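Local coordinates for protein putative pterin-4-alpha-carbinolamine dehydratase (Brucella melitensis, PDB 3JST) that probably catalyses the dehydration of 4a-hydroxytetrahydrobiopterin to dihydrobiopterin, releasing water, at residues R27-R32 with D70-T75. Numbering follows the deposited sequence.
Sequences REAITR and DVTLAT. With EDO (1,2-ethanediol), chain C.
I30-R32 and V71-L73 pair antiparallel through two hydrogen-bonded pairs, I30 with L73 and R32 with V71, that flank the non-hydrogen-bonded pair T31 with T72; the short segments run at 166° to each other. They belong to strands 30-35 and 68-73, the two inner strands of the four-stranded antiparallel sheet of the pterin-4-alpha-carbinolamine dehydratase fold, which has helices packed on one face. I30 and L73 exchange both backbone bonds, I30 N to L73 O at 3.0 Å and L73 N to I30 O at 2.8 Å. V71 O takes two donors from strand 30-35. One is R32 N; the other is T31 OG1, which lies 2.6 Å from V71 O and 42° above the plane of that carbonyl. OG1 stands anti to the backbone N of T31 (chi1 -169°), which turns the hydroxyl onto the neighbouring strand. T31 CA adds a CA-H...O contact to the same oxygen.

On the helix-covered face, I30, V71, L73 and the aliphatic part of R32 line up. CG1 of I30 meets CB of L73 at 4.0 Å, the two side chains crossing at a slant. Helix 8-16 covers I30 through M11 and L15, while helix 83-96 packs on V71 and L73 through M92, M88 and A89; N93 of that helix takes the guanidinium NH2 of R32.

The other face carries T31 and T72. The methyl CG2 of T72, anti to its backbone N, reaches back to CB of A29 at 3.7 Å. Beyond the last paired residues, A74 CB rests against both A29 CB and the carbonyl oxygen of E28, a residue that is itself the centre of an inverse gamma turn. The hydroxyl of T72 points instead to a 1,2-ethanediol, probably from the crystallisation liquor, with OG1 hydrogen-bonded to its O2 at 2.7 Å.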
loop_
_atom_site.group_PDB
_atom_site.type_symbol
_atom_site.label_atom_id
_atom_site.label_comp_id
_atom_site.label_asym_id
_atom_site.label_seq_id
_atom_site.Cartn_x
_atom_site.Cartn_y
_atom_site.Cartn_z
ATOM N N ARG A 27 3.239 -1.643 14.413
ATOM C CA ARG A 27 2.163 -0.800 13.880
ATOM C C ARG A 27 1.121 -1.616 13.133
ATOM O O ARG A 27 1.447 -2.600 12.474
ATOM C CB ARG A 27 2.737 0.268 12.943
ATOM C CG ARG A 27 3.662 1.287 13.606
ATOM C CD ARG A 27 2.913 2.209 14.576
ATOM N NE ARG A 27 1.773 2.871 13.941
ATOM C CZ ARG A 27 1.835 3.977 13.197
ATOM N NH1 ARG A 27 2.994 4.594 12.969
ATOM N NH2 ARG A 27 0.720 4.470 12.667
ATOM N N GLU A 28 -0.136 -1.198 13.242
ATOM C CA GLU A 28 -1.226 -1.809 12.479
ATOM C C GLU A 28 -1.257 -1.177 11.089
ATOM O O GLU A 28 -2.105 -0.336 10.779
ATOM C CB GLU A 28 -2.564 -1.631 13.200
ATOM C CG GLU A 28 -2.601 -2.228 14.598
ATOM C CD GLU A 28 -2.330 -3.719 14.615
ATOM O OE1 GLU A 28 -2.858 -4.438 13.736
ATOM O OE2 GLU A 28 -1.591 -4.174 15.513
ATOM N N ALA A 29 -0.301 -1.591 10.267
ATOM C CA ALA A 29 -0.118 -1.042 8.935
ATOM C C ALA A 29 0.767 -1.983 8.121
ATOM O O ALA A 29 1.496 -2.810 8.685
ATOM C CB ALA A 29 0.511 0.360 9.020
ATOM N N ILE A 30 0.697 -1.864 6.799
ATOM C CA ILE A 30 1.558 -2.655 5.916
ATOM C C ILE A 30 2.401 -1.737 5.045
ATOM O O ILE A 30 2.024 -0.588 4.790
ATOM C CB ILE A 30 0.751 -3.652 5.046
ATOM C CG1 ILE A 30 -0.236 -2.921 4.123
ATOM C CG2 ILE A 30 0.017 -4.650 5.944
ATOM C CD1 ILE A 30 -0.986 -3.847 3.156
ATOM N N THR A 31 3.546 -2.240 4.594
ATOM C CA THR A 31 4.503 -1.405 3.894
ATOM C C THR A 31 5.287 -2.163 2.823
ATOM O O THR A 31 5.548 -3.361 2.949
ATOM C CB THR A 31 5.482 -0.724 4.897
ATOM O OG1 THR A 31 6.241 0.291 4.224
ATOM C CG2 THR A 31 6.426 -1.745 5.543
ATOM N N ARG A 32 5.616 -1.449 1.750
ATOM C CA ARG A 32 6.572 -1.912 0.757
ATOM C C ARG A 32 7.436 -0.737 0.297
ATOM O O ARG A 32 6.954 0.395 0.170
ATOM C CB ARG A 32 5.868 -2.535 -0.452
ATOM C CG ARG A 32 6.849 -2.998 -1.534
ATOM C CD ARG A 32 6.206 -3.820 -2.636
ATOM N NE ARG A 32 7.216 -4.229 -3.613
ATOM C CZ ARG A 32 6.969 -4.729 -4.823
ATOM N NH1 ARG A 32 7.988 -5.058 -5.613
ATOM N NH2 ARG A 32 5.723 -4.909 -5.255
ATOM N N ASP A 70 8.590 4.630 -0.842
ATOM C CA ASP A 70 8.217 3.831 0.319
ATOM C C ASP A 70 6.765 4.114 0.655
ATOM O O ASP A 70 6.393 5.266 0.847
ATOM C CB ASP A 70 9.092 4.185 1.526
ATOM C CG ASP A 70 10.568 4.009 1.245
ATOM O OD1 ASP A 70 10.931 3.039 0.553
ATOM O OD2 ASP A 70 11.361 4.855 1.706
ATOM N N VAL A 71 5.960 3.057 0.736
ATOM C CA VAL A 71 4.528 3.180 0.985
ATOM C C VAL A 71 4.136 2.473 2.281
ATOM O O VAL A 71 4.545 1.333 2.517
ATOM C CB VAL A 71 3.711 2.565 -0.172
ATOM C CG1 VAL A 71 2.216 2.779 0.049
ATOM C CG2 VAL A 71 4.152 3.150 -1.512
ATOM N N THR A 72 3.355 3.165 3.111
ATOM C CA THR A 72 2.709 2.581 4.285
ATOM C C THR A 72 1.195 2.770 4.173
ATOM O O THR A 72 0.717 3.873 3.878
ATOM C CB THR A 72 3.199 3.237 5.591
ATOM O OG1 THR A 72 4.602 2.998 5.749
ATOM C CG2 THR A 72 2.456 2.676 6.803
ATOM N N LEU A 73 0.448 1.694 4.414
ATOM C CA LEU A 73 -1.008 1.709 4.292
ATOM C C LEU A 73 -1.676 1.271 5.590
ATOM O O LEU A 73 -1.330 0.236 6.160
ATOM C CB LEU A 73 -1.459 0.784 3.159
ATOM C CG LEU A 73 -0.903 1.050 1.755
ATOM C CD1 LEU A 73 -1.335 -0.061 0.802
ATOM C CD2 LEU A 73 -1.327 2.416 1.227
ATOM N N ALA A 74 -2.629 2.082 6.043
ATOM C CA ALA A 74 -3.542 1.736 7.128
ATOM C C ALA A 74 -4.828 2.530 6.906
ATOM O O ALA A 74 -4.828 3.512 6.161
ATOM C CB ALA A 74 -2.931 2.080 8.484
ATOM N N THR A 75 -5.911 2.104 7.549
ATOM C CA THR A 75 -7.216 2.739 7.400
ATOM C C THR A 75 -7.539 3.500 8.677
ATOM O O THR A 75 -7.790 2.900 9.719
ATOM C CB THR A 75 -8.308 1.694 7.120
ATOM O OG1 THR A 75 -7.944 0.931 5.965
ATOM C CG2 THR A 75 -9.673 2.364 6.887
HETATM C C1 EDO C . 5.637 6.141 5.051
HETATM O O1 EDO C . 6.651 6.998 5.590
HETATM C C2 EDO C . 6.191 5.368 3.868
HETATM O O2 EDO C . 6.670 4.096 4.310
#